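Local coordinates for hypothetical protein VPA1032 (Vibrio parahaemolyticus, PDB 1ZBP) that is of unknown function but belongs to the ImpE family, members of which are linked to type VI secretion, so a role there is possible, at residues 143-148 with 241-246; 136-141 with 253-258; 153-158 with 167-172; 148-153 with 233-238; 131-136 with 258-263. All coordinates share one frame; numbering follows the deposited sequence.

Contact 1 of 5, residues 143-148 with 241-246; sequences SDVRDI and KCWLVG
Asp147 holds CG anti to its backbone N (chi1 -167°), and Trp243 holds CG anti to its carbonyl carbon (chi1 -77°), torsions that set the two CG atoms from which the carboxylate and the indole meet. The two side chains cross at about a right angle, with their planes 57° apart, and OD2 of Asp147 receives a weak hydrogen bond from Trp243 NE1 at 3.1 Å. The other oxygen, OD1, is bonded to the hydroxyl of Tyr210 and to Asp149 N, while the backbone N of Asp147 sits over one face of the indole. Asp147 and Trp243 belong to strands 140-147 and 242-245, antiparallel neighbours in an eight-stranded sheet. Arg146 and Leu244 form the hydrogen-bonded pair, Leu244 N reaching Arg146 O at 2.8 Å and Arg146 N reaching Leu244 O at 3.1 Å. Farther along, Gly246 N donates to Asp144 O over 2.7 Å. On the face carrying Val145 and Val245 the two valines lie side by side, CG2 of Val145 being 3.8 Å from CG1 of Val245, and Val145 CG1 approaches Trp243 CE3 at 3.9 Å. Beyond the strand end, Ile148 CD1 rests 3.9 Å from Cys242 CB.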
# COMPACT_ATOMS: atom_id res chain seq x y z
N SER A 143 -21.62 10.17 -1.59
CA SER A 143 -22.46 9.01 -1.94
C SER A 143 -21.70 7.78 -2.42
O SER A 143 -22.29 6.71 -2.57
CB SER A 143 -23.47 9.39 -3.01
OG SER A 143 -22.81 9.60 -4.24
N ASP A 144 -20.40 7.93 -2.66
CA ASP A 144 -19.59 6.81 -3.13
C ASP A 144 -18.09 7.08 -3.05
O ASP A 144 -17.65 8.22 -3.17
CB ASP A 144 -20.01 6.46 -4.56
CG ASP A 144 -19.40 5.16 -5.06
OD1 ASP A 144 -19.08 4.30 -4.22
OD2 ASP A 144 -19.28 4.99 -6.29
N VAL A 145 -17.33 6.01 -2.87
CA VAL A 145 -15.88 6.08 -2.73
C VAL A 145 -15.19 4.90 -3.43
O VAL A 145 -15.59 3.73 -3.29
CB VAL A 145 -15.48 6.09 -1.24
CG1 VAL A 145 -13.99 5.90 -1.08
CG2 VAL A 145 -15.90 7.42 -0.61
N ARG A 146 -14.13 5.20 -4.17
CA ARG A 146 -13.40 4.17 -4.87
C ARG A 146 -12.01 4.66 -5.25
O ARG A 146 -11.81 5.86 -5.42
CB ARG A 146 -14.20 3.78 -6.10
CG ARG A 146 -13.81 2.46 -6.68
CD ARG A 146 -12.93 2.65 -7.91
NE ARG A 146 -13.59 3.41 -8.95
CZ ARG A 146 -13.32 3.26 -10.24
NH1 ARG A 146 -12.40 2.38 -10.62
NH2 ARG A 146 -13.95 4.00 -11.15
N ASP A 147 -11.04 3.76 -5.38
CA ASP A 147 -9.69 4.18 -5.77
C ASP A 147 -9.72 4.46 -7.28
O ASP A 147 -10.36 3.74 -8.04
CB ASP A 147 -8.68 3.06 -5.48
CG ASP A 147 -7.23 3.53 -5.58
OD1 ASP A 147 -6.85 4.13 -6.60
OD2 ASP A 147 -6.46 3.28 -4.62
N ILE A 148 -9.04 5.52 -7.73
CA ILE A 148 -9.03 5.86 -9.15
C ILE A 148 -8.40 4.74 -9.98
O ILE A 148 -8.89 4.41 -11.07
CB ILE A 148 -8.29 7.21 -9.41
CG1 ILE A 148 -9.11 8.37 -8.84
CG2 ILE A 148 -8.08 7.41 -10.92
CD1 ILE A 148 -8.41 9.73 -8.93
N LYS A 241 -1.49 7.49 -3.85
CA LYS A 241 -2.84 7.13 -4.26
C LYS A 241 -3.76 8.35 -4.26
O LYS A 241 -3.57 9.29 -3.47
CB LYS A 241 -3.39 6.03 -3.33
CG LYS A 241 -2.58 4.72 -3.38
CD LYS A 241 -3.22 3.58 -2.56
CE LYS A 241 -2.38 2.30 -2.64
NZ LYS A 241 -3.01 1.16 -1.88
N CYS A 242 -4.76 8.34 -5.14
CA CYS A 242 -5.71 9.44 -5.27
C CYS A 242 -7.02 8.64 -5.37
O CYS A 242 -7.08 7.68 -6.11
CB CYS A 242 -5.41 10.25 -6.57
SG CYS A 242 -5.69 12.12 -6.61
N TRP A 243 -8.03 9.02 -4.60
CA TRP A 243 -9.33 8.34 -4.58
C TRP A 243 -10.43 9.23 -5.13
O TRP A 243 -10.38 10.45 -5.02
CB TRP A 243 -9.72 7.93 -3.14
CG TRP A 243 -9.02 6.71 -2.58
CD1 TRP A 243 -8.00 6.02 -3.16
CD2 TRP A 243 -9.28 6.06 -1.32
NE1 TRP A 243 -7.61 4.97 -2.35
CE2 TRP A 243 -8.38 4.98 -1.22
CE3 TRP A 243 -10.18 6.29 -0.27
CZ2 TRP A 243 -8.35 4.13 -0.11
CZ3 TRP A 243 -10.16 5.44 0.84
CH2 TRP A 243 -9.24 4.37 0.90
N LEU A 244 -11.44 8.59 -5.70
CA LEU A 244 -12.59 9.29 -6.23
C LEU A 244 -13.63 9.27 -5.11
O LEU A 244 -14.17 8.21 -4.80
CB LEU A 244 -13.12 8.56 -7.46
CG LEU A 244 -14.26 9.22 -8.23
CD1 LEU A 244 -13.80 10.58 -8.78
CD2 LEU A 244 -14.68 8.30 -9.38
N VAL A 245 -13.90 10.41 -4.49
CA VAL A 245 -14.90 10.48 -3.42
C VAL A 245 -16.03 11.34 -3.92
O VAL A 245 -15.90 12.56 -4.04
CB VAL A 245 -14.34 11.11 -2.12
CG1 VAL A 245 -13.41 10.16 -1.41
CG2 VAL A 245 -13.60 12.39 -2.44
N GLY A 246 -17.16 10.71 -4.22
CA GLY A 246 -18.27 11.47 -4.73
C GLY A 246 -17.99 11.89 -6.16
O GLY A 246 -18.01 11.06 -7.06

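Contact 2 of 5, residues 136-141 with 253-258; sequences LANDTS and SDLQNL
Ala137 lays its methyl against two leucines: CB is 4.0 Å from Leu258 CD2 and 4.1 Å from Leu255 CD1. This is the packed side of the contact; both leucines also touch Trp243 and, in strand 173-178, Ile178 (Leu255) and Leu176 (Leu258). Leu255 holds CG anti to its backbone N (chi1 179°), which sets the carbon from which CD1 reaches the Ala137 methyl, while Leu258 lies on the same sheet face as Ala137, with which it forms an antiparallel non-hydrogen-bonded pair. Leu258 CA makes a CA-H...O contact of 3.5 Å with Leu136 O. The solvent side is looser. There the chain reverses in a type I' turn from Ala137 to Thr140, the tight link of a two-residue beta hairpin, fastened by Ala137 N to Thr140 O at 2.7 Å and Thr140 N to Ala137 O at 3.1 Å. From this turn Asn138 extends its side chain over the loop before strand 257-260, crossing Gln256 at about a right angle with the two amide planes nearly parallel and meeting the backbone of Asp254 and Gln256. Asn138 N also gives a weak hydrogen bond to Asn257 O at 3.4 Å. The contact thus joins an apolar patch at Ala137 to a polar rim at Asn138, where the one backbone bond between the segments is weak.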
# COMPACT_ATOMS: atom_id res chain seq x y z
N LEU A 136 -18.47 8.95 4.89
CA LEU A 136 -18.29 10.26 5.49
C LEU A 136 -16.77 10.38 5.50
O LEU A 136 -16.09 9.62 6.19
CB LEU A 136 -18.83 10.27 6.92
CG LEU A 136 -20.01 11.20 7.16
CD1 LEU A 136 -21.19 10.74 6.34
CD2 LEU A 136 -20.35 11.20 8.64
N ALA A 137 -16.23 11.30 4.71
CA ALA A 137 -14.79 11.48 4.63
C ALA A 137 -14.37 12.82 5.21
O ALA A 137 -14.65 13.87 4.63
CB ALA A 137 -14.31 11.35 3.19
N ASN A 138 -13.69 12.78 6.34
CA ASN A 138 -13.26 13.99 7.04
C ASN A 138 -14.54 14.74 7.43
O ASN A 138 -14.64 15.96 7.21
CB ASN A 138 -12.37 14.86 6.14
CG ASN A 138 -11.02 14.22 5.81
OD1 ASN A 138 -10.32 14.65 4.88
ND2 ASN A 138 -10.64 13.19 6.57
N ASP A 139 -15.52 14.01 7.96
CA ASP A 139 -16.78 14.60 8.40
C ASP A 139 -17.66 15.13 7.25
O ASP A 139 -18.68 15.78 7.49
CB ASP A 139 -16.47 15.72 9.41
CG ASP A 139 -17.66 16.06 10.31
OD1 ASP A 139 -17.57 17.07 11.06
OD2 ASP A 139 -18.67 15.33 10.30
N THR A 140 -17.28 14.88 6.00
CA THR A 140 -18.09 15.35 4.86
C THR A 140 -18.77 14.16 4.18
O THR A 140 -18.14 13.12 4.00
CB THR A 140 -17.22 16.10 3.82
OG1 THR A 140 -16.68 17.30 4.41
CG2 THR A 140 -18.06 16.48 2.60
N SER A 141 -20.04 14.30 3.82
CA SER A 141 -20.76 13.21 3.20
C SER A 141 -20.53 13.06 1.68
O SER A 141 -20.51 14.04 0.94
CB SER A 141 -22.26 13.34 3.47
OG SER A 141 -22.96 12.16 3.06
N SER A 253 -3.23 11.00 1.07
CA SER A 253 -2.59 11.74 2.14
C SER A 253 -3.51 12.79 2.77
O SER A 253 -3.24 13.28 3.87
CB SER A 253 -1.30 12.41 1.65
OG SER A 253 -1.57 13.48 0.75
N ASP A 254 -4.60 13.16 2.10
CA ASP A 254 -5.50 14.15 2.67
C ASP A 254 -6.70 13.49 3.30
O ASP A 254 -7.68 14.16 3.63
CB ASP A 254 -6.00 15.14 1.63
CG ASP A 254 -4.89 15.99 1.07
OD1 ASP A 254 -3.85 16.15 1.75
OD2 ASP A 254 -5.06 16.51 -0.06
N LEU A 255 -6.65 12.17 3.43
CA LEU A 255 -7.74 11.44 4.05
C LEU A 255 -7.33 11.04 5.47
O LEU A 255 -6.33 10.35 5.65
CB LEU A 255 -8.06 10.18 3.23
CG LEU A 255 -9.18 9.30 3.78
CD1 LEU A 255 -10.51 10.04 3.69
CD2 LEU A 255 -9.24 7.99 3.00
N GLN A 256 -8.10 11.48 6.46
CA GLN A 256 -7.82 11.15 7.86
C GLN A 256 -8.72 10.03 8.37
O GLN A 256 -8.23 9.09 9.00
CB GLN A 256 -7.99 12.37 8.78
CG GLN A 256 -6.84 13.37 8.80
CD GLN A 256 -6.82 14.24 7.56
OE1 GLN A 256 -7.83 14.86 7.20
NE2 GLN A 256 -5.66 14.31 6.90
N ASN A 257 -10.02 10.12 8.11
CA ASN A 257 -10.95 9.09 8.57
C ASN A 257 -12.11 8.81 7.62
O ASN A 257 -12.55 9.67 6.86
CB ASN A 257 -11.55 9.45 9.94
CG ASN A 257 -10.86 10.62 10.60
OD1 ASN A 257 -9.86 10.45 11.32
ND2 ASN A 257 -11.37 11.83 10.37
N LEU A 258 -12.59 7.58 7.67
CA LEU A 258 -13.74 7.18 6.89
C LEU A 258 -14.78 6.64 7.86
O LEU A 258 -14.45 5.86 8.74
CB LEU A 258 -13.38 6.09 5.88
CG LEU A 258 -12.77 6.53 4.55
CD1 LEU A 258 -12.47 5.29 3.71
CD2 LEU A 258 -13.73 7.46 3.82

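Contact 3 of 5, residues 153-158 with 167-172; sequences GGYIEL and LVPIAS
Strands 155-158 and 167-169 run antiparallel, 145° between their directions and 4.5 Å apart at closest approach, with Ile156 and Val168 as the hydrogen-bonded pair. They are the two arms of the beta hairpin 155-159/165-169, whose second strand also takes short strand 91-92 on its far edge. Ile156 N reaches Val168 O at 2.8 Å, and Val168 N returns a bond to Ile156 O. On one face Tyr155 leans obliquely across Pro169, CE1 lying 3.6 Å from Pro169 CG, while the backbone around Leu167 and Val168 borders the ring edge. Glu157 lies alongside Leu167 on this face. Its carboxylate is buried but well provided for, since OE1 meets Arg81 and the hydroxyl of Tyr165 and OE2 forms a salt bridge with Lys241. The opposite face is apolar. Ile156 has CG1 in the crowded position between backbone N and carbonyl carbon (chi1 54°), and Ile156 CG1 lies 4.0 Å from Val168 CB; the branch CG2 meets Ile170 CG1 at 3.8 Å. Leu158 CD1 extends this layer by crossing Val168 obliquely, and strands 189-196 and 202-207 cover it through Phe194, Ile196 and Met206. Past the last strand residue the chain enters a 3-10 segment at 170-172, whose first residue holds Gly154 O: Ile170 N donates to it in a nearly straight bond of 2.6 Å, and a water donates to Gly154 O at 2.7 Å and accepts from Ala171 N at 3.0 Å.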
# COMPACT_ATOMS: atom_id res chain seq x y z
N GLY A 153 -9.54 -0.58 -7.67
CA GLY A 153 -10.98 -0.32 -7.74
C GLY A 153 -11.68 -0.02 -6.43
O GLY A 153 -11.44 1.02 -5.82
N GLY A 154 -12.55 -0.91 -5.99
CA GLY A 154 -13.25 -0.67 -4.74
C GLY A 154 -12.56 -1.37 -3.59
O GLY A 154 -13.23 -1.79 -2.64
N TYR A 155 -11.24 -1.51 -3.66
CA TYR A 155 -10.49 -2.20 -2.60
C TYR A 155 -9.41 -1.34 -1.96
O TYR A 155 -8.88 -0.43 -2.58
CB TYR A 155 -9.79 -3.45 -3.16
CG TYR A 155 -10.71 -4.59 -3.49
CD1 TYR A 155 -10.87 -5.65 -2.60
CD2 TYR A 155 -11.43 -4.62 -4.69
CE1 TYR A 155 -11.72 -6.71 -2.89
CE2 TYR A 155 -12.29 -5.68 -4.98
CZ TYR A 155 -12.43 -6.72 -4.08
OH TYR A 155 -13.29 -7.76 -4.35
N ILE A 156 -9.10 -1.62 -0.69
CA ILE A 156 -8.01 -0.93 -0.03
C ILE A 156 -7.04 -2.05 0.29
O ILE A 156 -7.41 -3.24 0.27
CB ILE A 156 -8.41 -0.22 1.29
CG1 ILE A 156 -9.09 -1.21 2.24
CG2 ILE A 156 -9.25 1.01 1.01
CD1 ILE A 156 -9.10 -0.74 3.68
N GLU A 157 -5.80 -1.67 0.55
CA GLU A 157 -4.76 -2.66 0.85
C GLU A 157 -4.31 -2.53 2.32
O GLU A 157 -4.29 -1.44 2.89
CB GLU A 157 -3.56 -2.44 -0.07
CG GLU A 157 -3.90 -2.42 -1.57
CD GLU A 157 -2.64 -2.35 -2.45
OE1 GLU A 157 -2.23 -3.38 -3.01
OE2 GLU A 157 -2.06 -1.26 -2.59
N LEU A 158 -3.97 -3.65 2.93
CA LEU A 158 -3.53 -3.63 4.31
C LEU A 158 -2.43 -4.63 4.48
O LEU A 158 -2.43 -5.67 3.84
CB LEU A 158 -4.69 -3.99 5.26
CG LEU A 158 -5.87 -3.01 5.38
CD1 LEU A 158 -7.05 -3.70 6.06
CD2 LEU A 158 -5.44 -1.77 6.17
N LEU A 167 -6.57 -7.57 0.90
CA LEU A 167 -7.31 -6.78 -0.07
C LEU A 167 -8.72 -6.76 0.49
O LEU A 167 -9.41 -7.78 0.52
CB LEU A 167 -7.29 -7.44 -1.45
CG LEU A 167 -6.18 -6.93 -2.37
CD1 LEU A 167 -6.14 -7.76 -3.65
CD2 LEU A 167 -6.41 -5.46 -2.70
N VAL A 168 -9.13 -5.58 0.95
CA VAL A 168 -10.42 -5.44 1.58
C VAL A 168 -11.33 -4.46 0.87
O VAL A 168 -10.97 -3.31 0.61
CB VAL A 168 -10.24 -5.00 3.05
CG1 VAL A 168 -11.58 -4.76 3.69
CG2 VAL A 168 -9.46 -6.08 3.80
N PRO A 169 -12.53 -4.93 0.50
CA PRO A 169 -13.55 -4.14 -0.19
C PRO A 169 -13.83 -2.87 0.60
O PRO A 169 -14.08 -2.94 1.79
CB PRO A 169 -14.77 -5.07 -0.21
CG PRO A 169 -14.14 -6.41 -0.31
CD PRO A 169 -13.00 -6.31 0.69
N ILE A 170 -13.77 -1.72 -0.06
CA ILE A 170 -14.04 -0.45 0.60
C ILE A 170 -15.44 -0.56 1.22
O ILE A 170 -15.69 -0.05 2.31
CB ILE A 170 -13.96 0.73 -0.40
CG1 ILE A 170 -12.53 0.87 -0.89
CG2 ILE A 170 -14.44 2.02 0.27
CD1 ILE A 170 -12.36 1.93 -1.97
N ALA A 171 -16.34 -1.26 0.52
CA ALA A 171 -17.72 -1.48 0.98
C ALA A 171 -17.81 -2.22 2.31
O ALA A 171 -18.82 -2.13 3.02
CB ALA A 171 -18.50 -2.23 -0.08
N SER A 172 -16.76 -2.97 2.65
CA SER A 172 -16.71 -3.72 3.90
C SER A 172 -16.20 -2.88 5.05
O SER A 172 -16.15 -3.34 6.18
CB SER A 172 -15.79 -4.94 3.74
OG SER A 172 -16.42 -5.99 3.02
O HOH W 1 -15.91 -1.82 -2.37

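Contact 4 of 5, residues 148-153 with 233-238; sequences IDDRLG and EVYLGL
Asp150 engages both backbone polar groups of Tyr235: its N donates to Tyr235 O at 3.0 Å, and its carboxylate OD1 accepts from Tyr235 N at 2.6 Å. That second bond is fairly straight and arrives on the anti side of the oxygen, 21° out of the carboxylate plane. The same OD1 stands only 3.0 Å from Glu233 O, two acceptors not hydrogen-bonded to each other, a contact that is probably unfavourable and partly offset by the N-H of Tyr235. A residue earlier, Asp149 has CG anti to its backbone N (chi1 -172°) and divides its two oxygens between the segments. OD1 receives a weak bond from Gly237 N. OD2 is met by Arg151 N at 2.8 Å from above the carboxylate plane, an Asx turn, and by Leu152 N at 2.9 Å on its anti lone pair, which extends it to an Asx motif. OD2 so fixes the turn between strands 140-147 and 155-159, while OD1 and Asp150 tie it to strand 235-239. Arg151 crosses Leu236 obliquely, with Leu236 CD2 over one face of the guanidinium and Leu236 CD1 3.7 Å from Arg151 NH2; that nitrogen forms a salt bridge with Asp212. Phe107 and Met111 of helix 98-113 touch Arg151 and Leu236 respectively.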
# COMPACT_ATOMS: atom_id res chain seq x y z
N ILE A 148 -9.04 5.52 -7.73
CA ILE A 148 -9.03 5.86 -9.15
C ILE A 148 -8.40 4.74 -9.98
O ILE A 148 -8.89 4.41 -11.07
CB ILE A 148 -8.29 7.21 -9.41
CG1 ILE A 148 -9.11 8.37 -8.84
CG2 ILE A 148 -8.08 7.41 -10.92
CD1 ILE A 148 -8.41 9.73 -8.93
N ASP A 149 -7.33 4.16 -9.45
CA ASP A 149 -6.60 3.04 -10.03
C ASP A 149 -7.61 1.95 -10.45
O ASP A 149 -8.55 1.67 -9.70
CB ASP A 149 -5.66 2.46 -8.97
CG ASP A 149 -4.72 1.42 -9.52
OD1 ASP A 149 -3.67 1.79 -10.08
OD2 ASP A 149 -5.03 0.22 -9.39
N ASP A 150 -7.42 1.33 -11.61
CA ASP A 150 -8.36 0.29 -12.07
C ASP A 150 -8.05 -1.10 -11.53
O ASP A 150 -8.88 -2.01 -11.64
CB ASP A 150 -8.41 0.25 -13.59
CG ASP A 150 -9.25 1.35 -14.16
OD1 ASP A 150 -8.89 1.86 -15.25
OD2 ASP A 150 -10.27 1.71 -13.52
N ARG A 151 -6.86 -1.28 -10.97
CA ARG A 151 -6.48 -2.57 -10.40
C ARG A 151 -7.12 -2.69 -9.01
O ARG A 151 -7.75 -3.70 -8.68
CB ARG A 151 -4.95 -2.67 -10.31
CG ARG A 151 -4.44 -3.64 -9.23
CD ARG A 151 -3.92 -4.92 -9.84
NE ARG A 151 -2.89 -4.64 -10.83
CZ ARG A 151 -1.76 -4.01 -10.56
NH1 ARG A 151 -1.52 -3.62 -9.32
NH2 ARG A 151 -0.88 -3.74 -11.52
N LEU A 152 -6.96 -1.64 -8.19
CA LEU A 152 -7.51 -1.64 -6.84
C LEU A 152 -9.03 -1.45 -6.81
O LEU A 152 -9.71 -2.08 -6.01
CB LEU A 152 -6.82 -0.55 -6.00
CG LEU A 152 -5.64 -0.98 -5.12
CD1 LEU A 152 -4.96 -2.22 -5.67
CD2 LEU A 152 -4.67 0.19 -4.99
N GLY A 153 -9.54 -0.58 -7.67
CA GLY A 153 -10.98 -0.32 -7.74
C GLY A 153 -11.68 -0.02 -6.43
O GLY A 153 -11.44 1.02 -5.82
N GLU A 233 -9.88 1.50 -21.38
CA GLU A 233 -10.13 2.49 -20.34
C GLU A 233 -9.56 2.01 -19.00
O GLU A 233 -10.08 2.35 -17.94
CB GLU A 233 -11.63 2.78 -20.22
CG GLU A 233 -12.56 1.55 -20.16
CD GLU A 233 -12.39 0.71 -18.90
OE1 GLU A 233 -12.61 1.25 -17.79
OE2 GLU A 233 -12.07 -0.49 -19.02
N VAL A 234 -8.49 1.23 -19.05
CA VAL A 234 -7.84 0.71 -17.85
C VAL A 234 -6.61 1.57 -17.55
O VAL A 234 -5.63 1.56 -18.30
CB VAL A 234 -7.39 -0.75 -18.05
CG1 VAL A 234 -6.78 -1.30 -16.77
CG2 VAL A 234 -8.58 -1.60 -18.48
N TYR A 235 -6.67 2.31 -16.44
CA TYR A 235 -5.56 3.18 -16.03
C TYR A 235 -4.96 2.73 -14.69
O TYR A 235 -5.67 2.64 -13.69
CB TYR A 235 -6.06 4.62 -15.92
CG TYR A 235 -6.60 5.18 -17.21
CD1 TYR A 235 -5.75 5.75 -18.16
CD2 TYR A 235 -7.97 5.10 -17.51
CE1 TYR A 235 -6.25 6.23 -19.38
CE2 TYR A 235 -8.47 5.57 -18.72
CZ TYR A 235 -7.61 6.13 -19.65
OH TYR A 235 -8.11 6.59 -20.85
N LEU A 236 -3.67 2.43 -14.68
CA LEU A 236 -3.01 2.02 -13.45
C LEU A 236 -2.40 3.26 -12.82
O LEU A 236 -2.37 4.30 -13.44
CB LEU A 236 -1.91 0.99 -13.73
CG LEU A 236 -2.37 -0.33 -14.32
CD1 LEU A 236 -1.19 -1.30 -14.32
CD2 LEU A 236 -3.52 -0.92 -13.51
N GLY A 237 -1.92 3.15 -11.59
CA GLY A 237 -1.36 4.33 -10.95
C GLY A 237 0.11 4.22 -10.64
O GLY A 237 0.69 3.14 -10.70
N LEU A 238 0.71 5.36 -10.32
CA LEU A 238 2.12 5.42 -9.99
C LEU A 238 2.29 6.53 -8.96
O LEU A 238 1.89 7.68 -9.19
CB LEU A 238 2.97 5.72 -11.23
CG LEU A 238 2.84 4.78 -12.43
CD1 LEU A 238 3.63 5.33 -13.61
CD2 LEU A 238 3.34 3.41 -12.04

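Contact 5 of 5, residues 131-136 with 258-263; sequences QEKGFL and LQVIKE
Gln259 O accepts Leu136 N at 2.8 Å, the shortest polar bond between the two segments. Leu136 O answers by taking Gln259 N at 3.0 Å, which makes these two residues an antiparallel hydrogen-bonded pair. One step along, Ile261 N donates to Gly134 O, also at 3.0 Å, and carries the pairing past the end of strand 257-260. The Gln259 side chain is bent and leads away from Leu136; its OE1 receives Lys262 NZ at 2.9 Å, in the carbonyl plane and on a lone pair. Phe135 and Val260 form the neighbouring non-hydrogen-bonded pair, and here the fit is close: the Phe135 ring meets the Val260 backbone obliquely, with CD1 3.4 Å from Val260 CA. Phe135 CB meets Leu258 CD2, and the two side chains cross at about a right angle. Val260 CG2, anti to the backbone N, meets the aliphatic part of Lys133 at 3.8 Å from CE. Lys133 bends at chi2 (72°), which turns CD; beyond it, Lys133 NZ lies 4.2 Å from Glu263 OE1, a separation beyond a salt bridge, though attraction at that range is plausible. On the other face Leu136 CD1 meets Ile261 CG1 at 3.9 Å. Strand 257-260 lies between strand 135-137 and strand 173-178, whose Asn174 bonds the backbone of Val260, while Phe135 also touches Val145 of strand 140-147, Ile173 and Ile170.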
# COMPACT_ATOMS: atom_id res chain seq x y z
N GLN A 131 -19.91 -3.09 -5.03
CA GLN A 131 -21.05 -2.59 -4.28
C GLN A 131 -20.75 -1.14 -3.94
O GLN A 131 -19.81 -0.86 -3.19
CB GLN A 131 -21.24 -3.40 -3.00
CG GLN A 131 -22.34 -2.87 -2.10
CD GLN A 131 -22.41 -3.61 -0.77
OE1 GLN A 131 -22.68 -4.81 -0.72
NE2 GLN A 131 -22.17 -2.89 0.32
N GLU A 132 -21.52 -0.22 -4.50
CA GLU A 132 -21.34 1.20 -4.20
C GLU A 132 -21.71 1.42 -2.74
O GLU A 132 -22.71 0.89 -2.26
CB GLU A 132 -22.22 2.04 -5.13
CG GLU A 132 -21.64 2.21 -6.53
CD GLU A 132 -22.64 2.77 -7.52
OE1 GLU A 132 -23.35 3.74 -7.15
OE2 GLU A 132 -22.71 2.25 -8.66
N LYS A 133 -20.90 2.20 -2.03
CA LYS A 133 -21.13 2.47 -0.61
C LYS A 133 -20.79 3.91 -0.31
O LYS A 133 -19.72 4.38 -0.69
CB LYS A 133 -20.26 1.55 0.25
CG LYS A 133 -20.72 1.37 1.68
CD LYS A 133 -21.97 0.51 1.72
CE LYS A 133 -22.25 -0.03 3.11
NZ LYS A 133 -23.43 -0.96 3.11
N GLY A 134 -21.70 4.61 0.36
CA GLY A 134 -21.46 6.00 0.71
C GLY A 134 -20.66 6.14 2.00
O GLY A 134 -20.84 5.38 2.95
N PHE A 135 -19.79 7.14 2.03
CA PHE A 135 -18.94 7.35 3.19
C PHE A 135 -18.90 8.79 3.65
O PHE A 135 -19.24 9.73 2.92
CB PHE A 135 -17.51 6.91 2.88
CG PHE A 135 -17.29 5.44 3.04
CD1 PHE A 135 -17.02 4.90 4.29
CD2 PHE A 135 -17.35 4.58 1.95
CE1 PHE A 135 -16.83 3.56 4.46
CE2 PHE A 135 -17.16 3.22 2.12
CZ PHE A 135 -16.89 2.71 3.37
N LEU A 136 -18.47 8.95 4.89
CA LEU A 136 -18.29 10.26 5.49
C LEU A 136 -16.77 10.38 5.50
O LEU A 136 -16.09 9.62 6.19
CB LEU A 136 -18.83 10.27 6.92
CG LEU A 136 -20.01 11.20 7.16
CD1 LEU A 136 -21.19 10.74 6.34
CD2 LEU A 136 -20.35 11.20 8.64
N LEU A 258 -12.59 7.58 7.67
CA LEU A 258 -13.74 7.18 6.89
C LEU A 258 -14.78 6.64 7.86
O LEU A 258 -14.45 5.86 8.74
CB LEU A 258 -13.38 6.09 5.88
CG LEU A 258 -12.77 6.53 4.55
CD1 LEU A 258 -12.47 5.29 3.71
CD2 LEU A 258 -13.73 7.46 3.82
N GLN A 259 -16.03 7.07 7.68
CA GLN A 259 -17.15 6.62 8.51
C GLN A 259 -18.26 6.20 7.55
O GLN A 259 -18.86 7.06 6.90
CB GLN A 259 -17.64 7.78 9.40
CG GLN A 259 -17.36 7.59 10.87
CD GLN A 259 -18.33 6.61 11.52
OE1 GLN A 259 -18.94 5.78 10.84
NE2 GLN A 259 -18.49 6.71 12.85
N VAL A 260 -18.53 4.90 7.47
CA VAL A 260 -19.55 4.36 6.57
C VAL A 260 -20.97 4.87 6.87
O VAL A 260 -21.34 5.08 8.02
CB VAL A 260 -19.56 2.79 6.61
CG1 VAL A 260 -20.10 2.29 7.96
CG2 VAL A 260 -20.38 2.23 5.47
N ILE A 261 -21.74 5.09 5.82
CA ILE A 261 -23.10 5.56 5.97
C ILE A 261 -23.96 4.32 6.22
O ILE A 261 -24.15 3.51 5.32
CB ILE A 261 -23.52 6.34 4.69
CG1 ILE A 261 -22.70 7.61 4.62
CG2 ILE A 261 -25.03 6.65 4.69
CD1 ILE A 261 -23.21 8.66 3.64
N LYS A 262 -24.45 4.15 7.44
CA LYS A 262 -25.24 2.97 7.78
C LYS A 262 -26.69 3.13 7.35
O LYS A 262 -27.11 4.23 6.99
CB LYS A 262 -25.22 2.66 9.30
CG LYS A 262 -24.25 3.47 10.18
CD LYS A 262 -22.81 2.99 10.08
CE LYS A 262 -21.88 3.76 11.05
NZ LYS A 262 -20.44 3.32 10.98
N GLU A 263 -27.43 2.03 7.36
CA GLU A 263 -28.85 2.07 7.02
C GLU A 263 -29.57 1.51 8.25
O GLU A 263 -29.80 0.30 8.35
CB GLU A 263 -29.14 1.19 5.80
CG GLU A 263 -28.03 1.23 4.78
CD GLU A 263 -28.40 0.53 3.50
OE1 GLU A 263 -27.49 -0.01 2.83
OE2 GLU A 263 -29.61 0.53 3.16

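In the fold
Contacts 1, 2 and 5 belong to one antiparallel eight-stranded sheet, in the strand order 257-260, 135-137, 140-147, 242-245. Contacts 2 and 5 share Leu136 and Leu258, and the centres of contacts 1 and 2 are about 11 Å apart, joined by Trp243 packing on Leu255 and Leu258. Contact 3 lies in a three-stranded mixed sheet, tied to contact 1 by the salt bridge Lys241-Glu157. Contact 4 shares Ile148 with contact 1 and Gly153 with contact 3, and ties the connection between these sheets to the two-stranded sheet of 224-228 and 235-239. Along the chain, contacts 5, 2, 1 and 4 enclose one another, with contact 3 innermost, so the C-terminal segments return beside the segments where this beta region begins.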